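Long-range contacts in uncharacterized protein (Rhodobacter sphaeroides, PDB 3PU2), which is of unknown function but belongs to the AHA1 family and may, like its namesake, act as an activator of an Hsp90-type ATPase: residues E16-F21 with G116-M121; P39-A44 with R148-M153; R88-E93 with L105-L110. One frame throughout, in Å; residues are numbered along the deposited sequence.

Contact 1 (E16-F21 with G116-M121); sequences EFRRHF and GTELAM
F21 and L119 meet on the face covered by helices 25-33 and 139-156, on two neighbouring antiparallel strands in the sheet of a Bet v 1-like (SRPBCC) fold. The axes of 16-21 and 116-121 approach to 4.6 Å with directions 165° apart. Three hydrogen-bonded pairs, F17 with M121, R19 with L119 and F21 with T117, are each closed by two backbone bonds; L119 N to R19 O, at 2.8 Å, is one of the nearly straight ones, whereas the bonds donated by 16-21 are more bent.

F17, F21, T117, L119 and M121 form the tight face; R19, on the same side, reaches out to a salt bridge with D151. L119 CB lies at the edge of the F21 ring, 4.0 Å from CE2, and L119 CD2 touches the same ring carbon. Farther along, CD2 of F17 comes within 4.2 Å of CE of selenomethionine M121. Y147 meets the F21 ring edge-to-face.

The other face, bearing R18, H20, E118 and A120, is looser and its R18 is exposed. R18 NE and E118 OE2 form a long salt bridge of 3.8 Å, electrostatic, with no N-H aimed at the oxygen. CG of H20, on the carbonyl side (chi1 -177°), turns the ring toward the G116-T117 backbone, its CE1 edge 3.4 Å from G116 N. H20 ND1 stands 3.3 Å from T117 O, but at too poor an angle for a hydrogen bond.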
ATOM      1  N   GLU A  16     -10.379   4.058  -4.923  1.00 52.31           N
ATOM      2  CA  GLU A  16      -9.364   3.973  -5.959  1.00 70.25           C
ATOM      3  C   GLU A  16      -8.340   5.097  -5.858  1.00 71.80           C
ATOM      4  O   GLU A  16      -8.664   6.201  -5.433  1.00 78.31           O
ATOM      5  CB  GLU A  16     -10.047   3.990  -7.332  1.00 87.64           C
ATOM      6  CG  GLU A  16     -10.874   2.730  -7.637  1.00 96.94           C
ATOM      7  CD  GLU A  16     -11.890   2.924  -8.762  1.00104.50           C
ATOM      8  OE1 GLU A  16     -11.605   3.680  -9.718  1.00108.12           O
ATOM      9  OE2 GLU A  16     -12.973   2.302  -8.693  1.00104.98           O
ATOM     10  N   PHE A  17      -7.100   4.801  -6.233  1.00 68.91           N
ATOM     11  CA  PHE A  17      -6.021   5.787  -6.191  1.00 67.95           C
ATOM     12  C   PHE A  17      -5.078   5.487  -7.349  1.00 70.27           C
ATOM     13  O   PHE A  17      -4.968   4.341  -7.786  1.00 74.56           O
ATOM     14  CB  PHE A  17      -5.228   5.695  -4.876  1.00 68.05           C
ATOM     15  CG  PHE A  17      -6.068   5.831  -3.637  1.00 65.91           C
ATOM     16  CD1 PHE A  17      -6.368   7.075  -3.114  1.00 61.45           C
ATOM     17  CD2 PHE A  17      -6.565   4.701  -2.997  1.00 72.88           C
ATOM     18  CE1 PHE A  17      -7.151   7.199  -1.968  1.00 54.88           C
ATOM     19  CE2 PHE A  17      -7.353   4.815  -1.847  1.00 71.60           C
ATOM     20  CZ  PHE A  17      -7.644   6.068  -1.335  1.00 63.27           C
ATOM     21  N   ARG A  18      -4.408   6.522  -7.840  1.00 58.38           N
ATOM     22  CA  ARG A  18      -3.461   6.383  -8.937  1.00 64.84           C
ATOM     23  C   ARG A  18      -2.329   7.366  -8.688  1.00 63.15           C
ATOM     24  O   ARG A  18      -2.558   8.486  -8.240  1.00 68.81           O
ATOM     25  CB  ARG A  18      -4.137   6.692 -10.278  1.00 82.15           C
ATOM     26  CG  ARG A  18      -5.299   5.767 -10.628  1.00 97.83           C
ATOM     27  CD  ARG A  18      -5.676   5.862 -12.099  1.00110.39           C
ATOM     28  NE  ARG A  18      -6.258   7.155 -12.444  1.00127.80           N
ATOM     29  CZ  ARG A  18      -6.637   7.501 -13.672  1.00142.96           C
ATOM     30  NH1 ARG A  18      -6.492   6.647 -14.677  1.00150.79           N
ATOM     31  NH2 ARG A  18      -7.169   8.696 -13.890  1.00145.38           N
ATOM     32  N   ARG A  19      -1.106   6.953  -8.981  1.00 52.90           N
ATOM     33  CA  ARG A  19       0.038   7.816  -8.760  1.00 52.77           C
ATOM     34  C   ARG A  19       1.191   7.470  -9.698  1.00 51.54           C
ATOM     35  O   ARG A  19       1.472   6.301  -9.947  1.00 44.60           O
ATOM     36  CB  ARG A  19       0.479   7.687  -7.300  1.00 49.31           C
ATOM     37  CG  ARG A  19       1.831   8.304  -6.959  1.00 61.51           C
ATOM     38  CD  ARG A  19       1.754   9.772  -6.528  1.00 49.74           C
ATOM     39  NE  ARG A  19       2.751  10.020  -5.490  1.00 43.27           N
ATOM     40  CZ  ARG A  19       3.793  10.834  -5.596  1.00 63.30           C
ATOM     41  NH1 ARG A  19       4.004  11.522  -6.710  1.00 90.57           N
ATOM     42  NH2 ARG A  19       4.629  10.949  -4.576  1.00 56.36           N
ATOM     43  N   HIS A  20       1.855   8.495 -10.218  1.00 46.69           N
ATOM     44  CA  HIS A  20       2.979   8.302 -11.119  1.00 46.28           C
ATOM     45  C   HIS A  20       4.267   8.150 -10.316  1.00 51.30           C
ATOM     46  O   HIS A  20       4.420   8.734  -9.247  1.00 60.70           O
ATOM     47  CB  HIS A  20       3.105   9.499 -12.053  1.00 78.75           C
ATOM     48  CG  HIS A  20       4.190   9.354 -13.073  1.00 99.24           C
ATOM     49  ND1 HIS A  20       4.111   8.463 -14.120  1.00107.58           N
ATOM     50  CD2 HIS A  20       5.381   9.985 -13.200  1.00 99.19           C
ATOM     51  CE1 HIS A  20       5.208   8.551 -14.852  1.00110.90           C
ATOM     52  NE2 HIS A  20       5.994   9.467 -14.316  1.00104.57           N
ATOM     53  N   PHE A  21       5.195   7.364 -10.839  1.00 46.06           N
ATOM     54  CA  PHE A  21       6.461   7.122 -10.169  1.00 49.58           C
ATOM     55  C   PHE A  21       7.541   7.066 -11.237  1.00 67.94           C
ATOM     56  O   PHE A  21       7.373   6.410 -12.265  1.00 76.50           O
ATOM     57  CB  PHE A  21       6.428   5.780  -9.409  1.00 42.45           C
ATOM     58  CG  PHE A  21       5.712   5.833  -8.081  1.00 47.21           C
ATOM     59  CD1 PHE A  21       6.291   6.467  -6.984  1.00 44.45           C
ATOM     60  CD2 PHE A  21       4.451   5.273  -7.932  1.00 53.24           C
ATOM     61  CE1 PHE A  21       5.620   6.545  -5.760  1.00 35.82           C
ATOM     62  CE2 PHE A  21       3.774   5.349  -6.715  1.00 47.13           C
ATOM     63  CZ  PHE A  21       4.362   5.987  -5.631  1.00 45.95           C
ATOM     64  N   GLY A 116       7.684   6.972 -16.496  1.00 86.68           N
ATOM     65  CA  GLY A 116       8.051   5.918 -15.561  1.00 83.62           C
ATOM     66  C   GLY A 116       6.886   4.943 -15.475  1.00 83.80           C
ATOM     67  O   GLY A 116       6.520   4.316 -16.468  1.00 87.43           O
ATOM     68  N   THR A 117       6.304   4.813 -14.285  1.00 84.32           N
ATOM     69  CA  THR A 117       5.265   3.818 -14.005  1.00 73.95           C
ATOM     70  C   THR A 117       4.072   4.490 -13.329  1.00 76.04           C
ATOM     71  O   THR A 117       4.214   5.514 -12.669  1.00 87.94           O
ATOM     72  CB  THR A 117       5.788   2.700 -13.042  1.00 63.46           C
ATOM     73  OG1 THR A 117       6.878   1.996 -13.649  1.00 75.62           O
ATOM     74  CG2 THR A 117       4.682   1.702 -12.716  1.00 64.43           C
ATOM     75  N   GLU A 118       2.888   3.926 -13.512  1.00 80.73           N
ATOM     76  CA  GLU A 118       1.711   4.460 -12.852  1.00 75.65           C
ATOM     77  C   GLU A 118       1.189   3.353 -11.955  1.00 64.45           C
ATOM     78  O   GLU A 118       0.992   2.228 -12.407  1.00 51.70           O
ATOM     79  CB  GLU A 118       0.620   4.847 -13.849  1.00 77.59           C
ATOM     80  CG  GLU A 118      -0.699   5.180 -13.158  1.00 84.64           C
ATOM     81  CD  GLU A 118      -1.777   5.622 -14.119  1.00 95.85           C
ATOM     82  OE1 GLU A 118      -1.692   5.242 -15.307  1.00 95.91           O
ATOM     83  OE2 GLU A 118      -2.712   6.333 -13.685  1.00100.71           O
ATOM     84  N   LEU A 119       0.979   3.668 -10.681  1.00 70.59           N
ATOM     85  CA  LEU A 119       0.468   2.685  -9.736  1.00 60.62           C
ATOM     86  C   LEU A 119      -1.007   2.914  -9.514  1.00 65.28           C
ATOM     87  O   LEU A 119      -1.412   3.975  -9.032  1.00 73.87           O
ATOM     88  CB  LEU A 119       1.187   2.779  -8.388  1.00 49.73           C
ATOM     89  CG  LEU A 119       0.644   1.898  -7.249  1.00 45.56           C
ATOM     90  CD1 LEU A 119       0.772   0.439  -7.624  1.00 52.54           C
ATOM     91  CD2 LEU A 119       1.413   2.151  -5.971  1.00 44.14           C
ATOM     92  N   ALA A 120      -1.807   1.924  -9.896  1.00 65.56           N
ATOM     93  CA  ALA A 120      -3.248   1.987  -9.704  1.00 59.74           C
ATOM     94  C   ALA A 120      -3.546   1.069  -8.520  1.00 56.38           C
ATOM     95  O   ALA A 120      -3.172  -0.111  -8.524  1.00 59.51           O
ATOM     96  CB  ALA A 120      -3.972   1.510 -10.946  1.00 66.08           C
HETATM   97  N   MSE A 121      -4.201   1.622  -7.503  1.00 48.33           N
HETATM   98  CA  MSE A 121      -4.535   0.871  -6.310  1.00 40.94           C
HETATM   99  C   MSE A 121      -6.015   0.963  -5.984  1.00 53.17           C
HETATM  100  O   MSE A 121      -6.620   2.025  -6.099  1.00 63.97           O
HETATM  101  CB  MSE A 121      -3.713   1.387  -5.133  1.00 50.37           C
HETATM  102  CG  MSE A 121      -4.139   0.788  -3.801  1.00 67.06           C
HETATM  103 SE   MSE A 121      -2.935   1.158  -2.352  0.78102.94          SE
HETATM  104  CE  MSE A 121      -4.234   1.772  -1.069  1.00 64.84           C
TER

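Contact 2 (P39-A44 with R148-M153)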
ATOM      1  N   PRO A  39      10.146  -0.759   4.645  1.00 43.78           N
ATOM      2  CA  PRO A  39      10.307   0.054   5.854  1.00 43.13           C
ATOM      3  C   PRO A  39      10.862   1.450   5.590  1.00 39.40           C
ATOM      4  O   PRO A  39      10.590   2.391   6.339  1.00 38.82           O
ATOM      5  CB  PRO A  39      11.271  -0.782   6.699  1.00 54.80           C
ATOM      6  CG  PRO A  39      10.940  -2.174   6.301  1.00 52.92           C
ATOM      7  CD  PRO A  39      10.835  -2.050   4.799  1.00 50.04           C
ATOM      8  N   ALA A  40      11.639   1.572   4.520  1.00 45.96           N
ATOM      9  CA  ALA A  40      12.259   2.832   4.163  1.00 50.89           C
ATOM     10  C   ALA A  40      11.341   3.888   3.536  1.00 58.76           C
ATOM     11  O   ALA A  40      11.805   4.966   3.165  1.00 58.73           O
ATOM     12  CB  ALA A  40      13.443   2.562   3.256  1.00 46.79           C
ATOM     13  N   TRP A  41      10.051   3.594   3.409  1.00 46.98           N
ATOM     14  CA  TRP A  41       9.127   4.578   2.847  1.00 46.64           C
ATOM     15  C   TRP A  41       7.688   4.451   3.330  1.00 44.86           C
ATOM     16  O   TRP A  41       7.027   5.455   3.586  1.00 50.98           O
ATOM     17  CB  TRP A  41       9.125   4.533   1.322  1.00 35.71           C
ATOM     18  CG  TRP A  41       8.554   3.295   0.733  1.00 30.58           C
ATOM     19  CD1 TRP A  41       9.216   2.119   0.464  1.00 40.16           C
ATOM     20  CD2 TRP A  41       7.198   3.092   0.324  1.00 37.00           C
ATOM     21  NE1 TRP A  41       8.349   1.203  -0.089  1.00 27.91           N
ATOM     22  CE2 TRP A  41       7.104   1.773  -0.186  1.00 31.44           C
ATOM     23  CE3 TRP A  41       6.049   3.892   0.340  1.00 48.97           C
ATOM     24  CZ2 TRP A  41       5.905   1.243  -0.676  1.00 33.66           C
ATOM     25  CZ3 TRP A  41       4.851   3.354  -0.151  1.00 51.20           C
ATOM     26  CH2 TRP A  41       4.794   2.041  -0.649  1.00 40.61           C
ATOM     27  N   LEU A  42       7.205   3.223   3.462  1.00 43.32           N
ATOM     28  CA  LEU A  42       5.833   2.984   3.901  1.00 35.00           C
ATOM     29  C   LEU A  42       5.627   3.072   5.416  1.00 35.94           C
ATOM     30  O   LEU A  42       5.493   2.062   6.106  1.00 45.84           O
ATOM     31  CB  LEU A  42       5.362   1.625   3.401  1.00 32.93           C
ATOM     32  CG  LEU A  42       3.939   1.242   3.804  1.00 38.83           C
ATOM     33  CD1 LEU A  42       2.946   2.305   3.343  1.00 34.62           C
ATOM     34  CD2 LEU A  42       3.617  -0.113   3.193  1.00 38.98           C
ATOM     35  N   PHE A  43       5.592   4.300   5.912  1.00 30.18           N
ATOM     36  CA  PHE A  43       5.402   4.573   7.327  1.00 36.07           C
ATOM     37  C   PHE A  43       4.859   5.989   7.467  1.00 40.24           C
ATOM     38  O   PHE A  43       5.001   6.804   6.556  1.00 50.93           O
ATOM     39  CB  PHE A  43       6.734   4.470   8.051  1.00 41.64           C
ATOM     40  CG  PHE A  43       7.722   5.498   7.628  1.00 26.47           C
ATOM     41  CD1 PHE A  43       7.824   6.710   8.308  1.00 33.04           C
ATOM     42  CD2 PHE A  43       8.556   5.268   6.536  1.00 35.72           C
ATOM     43  CE1 PHE A  43       8.751   7.686   7.909  1.00 38.97           C
ATOM     44  CE2 PHE A  43       9.495   6.238   6.118  1.00 36.01           C
ATOM     45  CZ  PHE A  43       9.590   7.452   6.811  1.00 33.52           C
ATOM     46  N   ALA A  44       4.216   6.280   8.593  1.00 37.67           N
ATOM     47  CA  ALA A  44       3.699   7.628   8.815  1.00 39.56           C
ATOM     48  C   ALA A  44       4.620   8.346   9.805  1.00 52.63           C
ATOM     49  O   ALA A  44       5.518   7.732  10.388  1.00 52.31           O
ATOM     50  CB  ALA A  44       2.285   7.576   9.343  1.00 28.54           C
ATOM     51  N   ARG A 148       5.537  10.095  -1.220  1.00 48.15           N
ATOM     52  CA  ARG A 148       6.558  11.133  -1.265  1.00 62.47           C
ATOM     53  C   ARG A 148       7.858  10.490  -0.771  1.00 51.32           C
ATOM     54  O   ARG A 148       8.917  10.678  -1.351  1.00 46.02           O
ATOM     55  CB  ARG A 148       6.155  12.307  -0.373  1.00 77.62           C
ATOM     56  CG  ARG A 148       6.862  13.606  -0.707  1.00 97.90           C
ATOM     57  CD  ARG A 148       6.202  14.799  -0.026  1.00109.91           C
ATOM     58  NE  ARG A 148       4.863  15.078  -0.549  1.00113.84           N
ATOM     59  CZ  ARG A 148       3.730  14.718   0.048  1.00109.74           C
ATOM     60  NH1 ARG A 148       3.763  14.060   1.199  1.00116.60           N
ATOM     61  NH2 ARG A 148       2.565  15.027  -0.506  1.00 94.71           N
ATOM     62  N   HIS A 149       7.762   9.715   0.302  1.00 39.70           N
ATOM     63  CA  HIS A 149       8.923   9.012   0.837  1.00 33.12           C
ATOM     64  C   HIS A 149       9.518   8.115  -0.241  1.00 47.67           C
ATOM     65  O   HIS A 149      10.738   8.056  -0.413  1.00 52.60           O
ATOM     66  CB  HIS A 149       8.514   8.125   2.008  1.00 45.91           C
ATOM     67  CG  HIS A 149       8.081   8.879   3.216  1.00 50.39           C
ATOM     68  ND1 HIS A 149       7.239   8.338   4.164  1.00 48.27           N
ATOM     69  CD2 HIS A 149       8.402  10.117   3.659  1.00 57.06           C
ATOM     70  CE1 HIS A 149       7.060   9.211   5.137  1.00 56.16           C
ATOM     71  NE2 HIS A 149       7.755  10.298   4.856  1.00 64.67           N
ATOM     72  N   LEU A 150       8.632   7.405  -0.942  1.00 48.54           N
ATOM     73  CA  LEU A 150       9.025   6.480  -1.990  1.00 40.74           C
ATOM     74  C   LEU A 150       9.733   7.203  -3.122  1.00 45.55           C
ATOM     75  O   LEU A 150      10.691   6.679  -3.705  1.00 44.06           O
ATOM     76  CB  LEU A 150       7.802   5.726  -2.515  1.00 39.54           C
ATOM     77  CG  LEU A 150       8.040   4.644  -3.575  1.00 48.34           C
ATOM     78  CD1 LEU A 150       9.213   3.757  -3.167  1.00 49.52           C
ATOM     79  CD2 LEU A 150       6.768   3.829  -3.768  1.00 39.29           C
ATOM     80  N   ASP A 151       9.268   8.412  -3.427  1.00 43.86           N
ATOM     81  CA  ASP A 151       9.893   9.198  -4.484  1.00 46.63           C
ATOM     82  C   ASP A 151      11.369   9.427  -4.158  1.00 54.80           C
ATOM     83  O   ASP A 151      12.244   9.149  -4.983  1.00 61.31           O
ATOM     84  CB  ASP A 151       9.201  10.557  -4.647  1.00 49.93           C
ATOM     85  CG  ASP A 151       7.991  10.502  -5.571  1.00 64.36           C
ATOM     86  OD1 ASP A 151       7.995   9.683  -6.516  1.00 68.07           O
ATOM     87  OD2 ASP A 151       7.049  11.300  -5.363  1.00 71.90           O
ATOM     88  N   VAL A 152      11.632   9.925  -2.950  1.00 50.48           N
ATOM     89  CA  VAL A 152      12.992  10.215  -2.495  1.00 48.98           C
ATOM     90  C   VAL A 152      13.912   9.000  -2.504  1.00 48.31           C
ATOM     91  O   VAL A 152      15.110   9.114  -2.780  1.00 60.27           O
ATOM     92  CB  VAL A 152      12.986  10.806  -1.055  1.00 48.42           C
ATOM     93  CG1 VAL A 152      14.389  11.202  -0.637  1.00 37.15           C
ATOM     94  CG2 VAL A 152      12.075  12.008  -0.997  1.00 46.89           C
HETATM   95  N   MSE A 153      13.347   7.840  -2.193  1.00 40.72           N
HETATM   96  CA  MSE A 153      14.124   6.620  -2.151  1.00 41.39           C
HETATM   97  C   MSE A 153      14.466   6.174  -3.567  1.00 57.61           C
HETATM   98  O   MSE A 153      15.607   5.797  -3.847  1.00 73.26           O
HETATM   99  CB  MSE A 153      13.348   5.533  -1.418  1.00 34.32           C
HETATM  100  CG  MSE A 153      14.165   4.306  -1.098  1.00 41.03           C
HETATM  101 SE   MSE A 153      13.021   2.783  -0.827  0.62 68.65          SE
HETATM  102  CE  MSE A 153      12.756   2.330  -2.674  1.00 42.90           C
TER
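The rings of F43 and H149 form an offset stack, with planes only 9° apart and centroids separated by 4.3 Å. The side chains themselves run at about a right angle, and the overlap is offset toward the rims: F43 CZ and H149 CE1 are 3.5 Å apart, each over the other ring's face. While its face meets F43, the H149 ring uses its edge for a hydrogen bond from ND1 to W41 O, 2.9 Å long, which arrives in the carbonyl plane on a lone pair. That bond should fix the rotation of the imidazole. W41 O also accepts from F43 N, so two donors grip it.

The W41 indole lies alongside L150, pointing the same way. L150 CD1 stands 3.9 Å from the centroid of the five-membered ring, 5° off its normal, a CH-pi contact; CD2 lies over the six-membered ring on the same face. L42 CB covers the opposite face. Selenomethionine M153 makes an oblique Met-aromatic contact, SE to W41 CD1 4.1 Å. W41 NE1 is hydrogen-bonded to A31 O of helix 25-33. An alanine in place of W41 would probably open a gap beside L150 CD1 and CD2 and leave A31 O without its indole N-H partner.

The contact thus holds the loop between helix 25-33 and strand 49-54 against helix 139-156, with L150 also touching L28 and A31 and L42 reaching M49 of strand 49-54.

Contact 3 (R88-E93 with L105-L110)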
ATOM      1  N   ARG A  88       0.722  -6.936 -11.356  1.00 61.54           N
ATOM      2  CA  ARG A  88      -0.436  -7.117 -10.504  1.00 50.10           C
ATOM      3  C   ARG A  88      -0.174  -7.904  -9.239  1.00 43.24           C
ATOM      4  O   ARG A  88       0.611  -8.849  -9.228  1.00 50.10           O
ATOM      5  CB  ARG A  88      -1.544  -7.787 -11.317  1.00 60.67           C
ATOM      6  CG  ARG A  88      -2.927  -7.478 -10.814  1.00 71.61           C
ATOM      7  CD  ARG A  88      -4.006  -7.983 -11.758  1.00 76.98           C
ATOM      8  NE  ARG A  88      -4.045  -9.439 -11.839  1.00 75.08           N
ATOM      9  CZ  ARG A  88      -5.166 -10.141 -11.961  1.00 78.06           C
ATOM     10  NH1 ARG A  88      -6.336  -9.517 -12.014  1.00 85.56           N
ATOM     11  NH2 ARG A  88      -5.122 -11.463 -12.033  1.00 72.34           N
ATOM     12  N   LEU A  89      -0.826  -7.490  -8.162  1.00 45.10           N
ATOM     13  CA  LEU A  89      -0.708  -8.170  -6.876  1.00 43.51           C
ATOM     14  C   LEU A  89      -2.000  -7.913  -6.132  1.00 47.69           C
ATOM     15  O   LEU A  89      -2.538  -6.798  -6.137  1.00 42.52           O
ATOM     16  CB  LEU A  89       0.466  -7.641  -6.051  1.00 35.43           C
ATOM     17  CG  LEU A  89       0.619  -8.327  -4.689  1.00 43.26           C
ATOM     18  CD1 LEU A  89       1.711  -9.351  -4.759  1.00 32.23           C
ATOM     19  CD2 LEU A  89       0.971  -7.300  -3.628  1.00 49.04           C
ATOM     20  N   ILE A  90      -2.507  -8.957  -5.499  1.00 53.01           N
ATOM     21  CA  ILE A  90      -3.748  -8.858  -4.757  1.00 41.37           C
ATOM     22  C   ILE A  90      -3.551  -9.555  -3.422  1.00 40.93           C
ATOM     23  O   ILE A  90      -3.027 -10.684  -3.356  1.00 40.97           O
ATOM     24  CB  ILE A  90      -4.884  -9.560  -5.501  1.00 44.67           C
ATOM     25  CG1 ILE A  90      -5.024  -8.973  -6.903  1.00 46.26           C
ATOM     26  CG2 ILE A  90      -6.170  -9.437  -4.700  1.00 49.99           C
ATOM     27  CD1 ILE A  90      -6.054  -9.667  -7.769  1.00 50.44           C
ATOM     28  N   HIS A  91      -3.937  -8.877  -2.353  1.00 35.12           N
ATOM     29  CA  HIS A  91      -3.826  -9.479  -1.045  1.00 33.20           C
ATOM     30  C   HIS A  91      -4.928  -8.946  -0.182  1.00 40.59           C
ATOM     31  O   HIS A  91      -5.571  -7.942  -0.510  1.00 36.42           O
ATOM     32  CB  HIS A  91      -2.476  -9.175  -0.393  1.00 35.56           C
ATOM     33  CG  HIS A  91      -2.276  -7.735  -0.027  1.00 41.17           C
ATOM     34  ND1 HIS A  91      -1.573  -6.854  -0.821  1.00 51.57           N
ATOM     35  CD2 HIS A  91      -2.664  -7.031   1.063  1.00 41.58           C
ATOM     36  CE1 HIS A  91      -1.535  -5.670  -0.235  1.00 48.12           C
ATOM     37  NE2 HIS A  91      -2.191  -5.752   0.909  1.00 50.97           N
ATOM     38  N   SER A  92      -5.166  -9.633   0.917  1.00 38.02           N
ATOM     39  CA  SER A  92      -6.185  -9.196   1.842  1.00 34.94           C
ATOM     40  C   SER A  92      -5.432  -8.415   2.917  1.00 40.27           C
ATOM     41  O   SER A  92      -4.220  -8.566   3.049  1.00 39.62           O
ATOM     42  CB  SER A  92      -6.885 -10.416   2.440  1.00 38.42           C
ATOM     43  OG  SER A  92      -5.933 -11.349   2.935  1.00 45.28           O
ATOM     44  N   GLU A  93      -6.136  -7.559   3.649  1.00 30.35           N
ATOM     45  CA  GLU A  93      -5.524  -6.802   4.730  1.00 29.65           C
ATOM     46  C   GLU A  93      -6.513  -6.785   5.874  1.00 37.55           C
ATOM     47  O   GLU A  93      -7.726  -6.752   5.656  1.00 40.32           O
ATOM     48  CB  GLU A  93      -5.242  -5.359   4.325  1.00 38.67           C
ATOM     49  CG  GLU A  93      -3.891  -5.072   3.706  1.00 55.67           C
ATOM     50  CD  GLU A  93      -3.535  -3.580   3.782  1.00 76.39           C
ATOM     51  OE1 GLU A  93      -4.418  -2.767   4.151  1.00 83.30           O
ATOM     52  OE2 GLU A  93      -2.374  -3.217   3.474  1.00 74.22           O
ATOM     53  N   LEU A 105      -9.754  -6.068   0.689  1.00 43.66           N
ATOM     54  CA  LEU A 105      -8.998  -6.660  -0.418  1.00 42.07           C
ATOM     55  C   LEU A 105      -8.358  -5.529  -1.213  1.00 42.92           C
ATOM     56  O   LEU A 105      -9.055  -4.662  -1.750  1.00 42.76           O
ATOM     57  CB  LEU A 105      -9.905  -7.471  -1.333  1.00 51.01           C
ATOM     58  CG  LEU A 105      -9.142  -8.360  -2.315  1.00 62.49           C
ATOM     59  CD1 LEU A 105      -8.859  -9.708  -1.664  1.00 60.63           C
ATOM     60  CD2 LEU A 105      -9.967  -8.546  -3.577  1.00 63.11           C
ATOM     61  N   VAL A 106      -7.032  -5.568  -1.299  1.00 33.88           N
ATOM     62  CA  VAL A 106      -6.252  -4.543  -1.966  1.00 33.26           C
ATOM     63  C   VAL A 106      -5.668  -4.979  -3.290  1.00 39.32           C
ATOM     64  O   VAL A 106      -4.988  -5.994  -3.369  1.00 45.42           O
ATOM     65  CB  VAL A 106      -5.101  -4.120  -1.070  1.00 36.25           C
ATOM     66  CG1 VAL A 106      -4.367  -2.975  -1.690  1.00 19.08           C
ATOM     67  CG2 VAL A 106      -5.632  -3.750   0.301  1.00 39.69           C
ATOM     68  N   THR A 107      -5.897  -4.179  -4.323  1.00 53.54           N
ATOM     69  CA  THR A 107      -5.421  -4.499  -5.665  1.00 60.05           C
ATOM     70  C   THR A 107      -4.424  -3.474  -6.199  1.00 55.05           C
ATOM     71  O   THR A 107      -4.719  -2.289  -6.275  1.00 66.09           O
ATOM     72  CB  THR A 107      -6.621  -4.574  -6.638  1.00 68.69           C
ATOM     73  OG1 THR A 107      -7.690  -5.303  -6.017  1.00 64.81           O
ATOM     74  CG2 THR A 107      -6.225  -5.256  -7.945  1.00 64.69           C
ATOM     75  N   LEU A 108      -3.242  -3.941  -6.572  1.00 43.92           N
ATOM     76  CA  LEU A 108      -2.216  -3.063  -7.112  1.00 48.09           C
ATOM     77  C   LEU A 108      -1.934  -3.446  -8.551  1.00 58.37           C
ATOM     78  O   LEU A 108      -1.592  -4.589  -8.856  1.00 58.37           O
ATOM     79  CB  LEU A 108      -0.910  -3.181  -6.318  1.00 34.13           C
ATOM     80  CG  LEU A 108      -0.990  -2.984  -4.803  1.00 40.38           C
ATOM     81  CD1 LEU A 108       0.294  -3.497  -4.188  1.00 54.18           C
ATOM     82  CD2 LEU A 108      -1.230  -1.520  -4.442  1.00 38.96           C
ATOM     83  N   GLN A 109      -2.061  -2.474  -9.433  1.00 70.17           N
ATOM     84  CA  GLN A 109      -1.810  -2.700 -10.844  1.00 81.13           C
ATOM     85  C   GLN A 109      -0.720  -1.723 -11.291  1.00 78.36           C
ATOM     86  O   GLN A 109      -0.836  -0.513 -11.077  1.00 76.23           O
ATOM     87  CB  GLN A 109      -3.099  -2.444 -11.630  1.00 90.06           C
ATOM     88  CG  GLN A 109      -3.298  -3.295 -12.874  1.00 96.04           C
ATOM     89  CD  GLN A 109      -4.494  -4.225 -12.736  1.00105.35           C
ATOM     90  OE1 GLN A 109      -5.516  -3.860 -12.150  1.00 96.36           O
ATOM     91  NE2 GLN A 109      -4.375  -5.429 -13.285  1.00116.14           N
ATOM     92  N   LEU A 110       0.337  -2.250 -11.900  1.00 68.15           N
ATOM     93  CA  LEU A 110       1.434  -1.421 -12.389  1.00 66.14           C
ATOM     94  C   LEU A 110       1.523  -1.427 -13.923  1.00 82.64           C
ATOM     95  O   LEU A 110       1.901  -2.429 -14.521  1.00 88.21           O
ATOM     96  CB  LEU A 110       2.767  -1.897 -11.806  1.00 51.98           C
ATOM     97  CG  LEU A 110       3.022  -1.757 -10.307  1.00 45.63           C
ATOM     98  CD1 LEU A 110       2.335  -2.876  -9.545  1.00 48.36           C
ATOM     99  CD2 LEU A 110       4.517  -1.825 -10.065  1.00 46.50           C
TER
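L105 opens the segment 105-110 with its CG 4.0 Å from I90 CG2, the two side chains meeting at a slant. V106 follows as the partner of H91 in a hydrogen-bonded pair: V106 N donates to H91 O at 2.9 Å, and H91 N returns a longer bond of 3.2 Å to V106 O. On the buried face, V106 CB sits over the H91 ring, 4.1 Å from its centroid and 23° off the normal, the two side chains lying side by side. E93 CG, in the plane of the H91 ring at its edge, touches V106 CG2.

T107 turns to the other face, where its side chain and that of I90 lie side by side, CG2 to CG1. L108 then pairs with L89 through two backbone bonds, and L108 CD1 meets L89 CD2 at 3.9 Å. At Q109, which is poorly ordered, the amide lies alongside the aliphatic part of R88, whose guanidinium is salt-bridged to E84 instead.

Both backbone pairings alternate with non-hydrogen-bonded ones, and the axes stand 156° apart at a closest 4.8 Å, which is antiparallel pairing; since the two strands follow each other in the chain, they make a beta hairpin, here within the curved sheet of a Bet v 1-like fold.

Overall arrangement
Contacts 1 and 3 are strand pairings in one antiparallel sheet, joined where A120 O and Q109 N probably hydrogen-bond and M121 packs on L108. Contact 2 is of another kind: a loop held to helix 139-156 by ring stacking, an indole and a single hydrogen bond. It meets contact 1 through F21 on L150 and a 2.6 Å salt bridge from R19 NH2 to D151 OD2, but stays about 7 Å from contact 3 at the nearest atoms. All three are partly buried, the centre of contact 3 about 8 Å from that of the chain, those of the others about 11 Å. Contact 1 sets a mostly apolar, helix-covered face against the R18-E118 face; contact 3 is mixed on both.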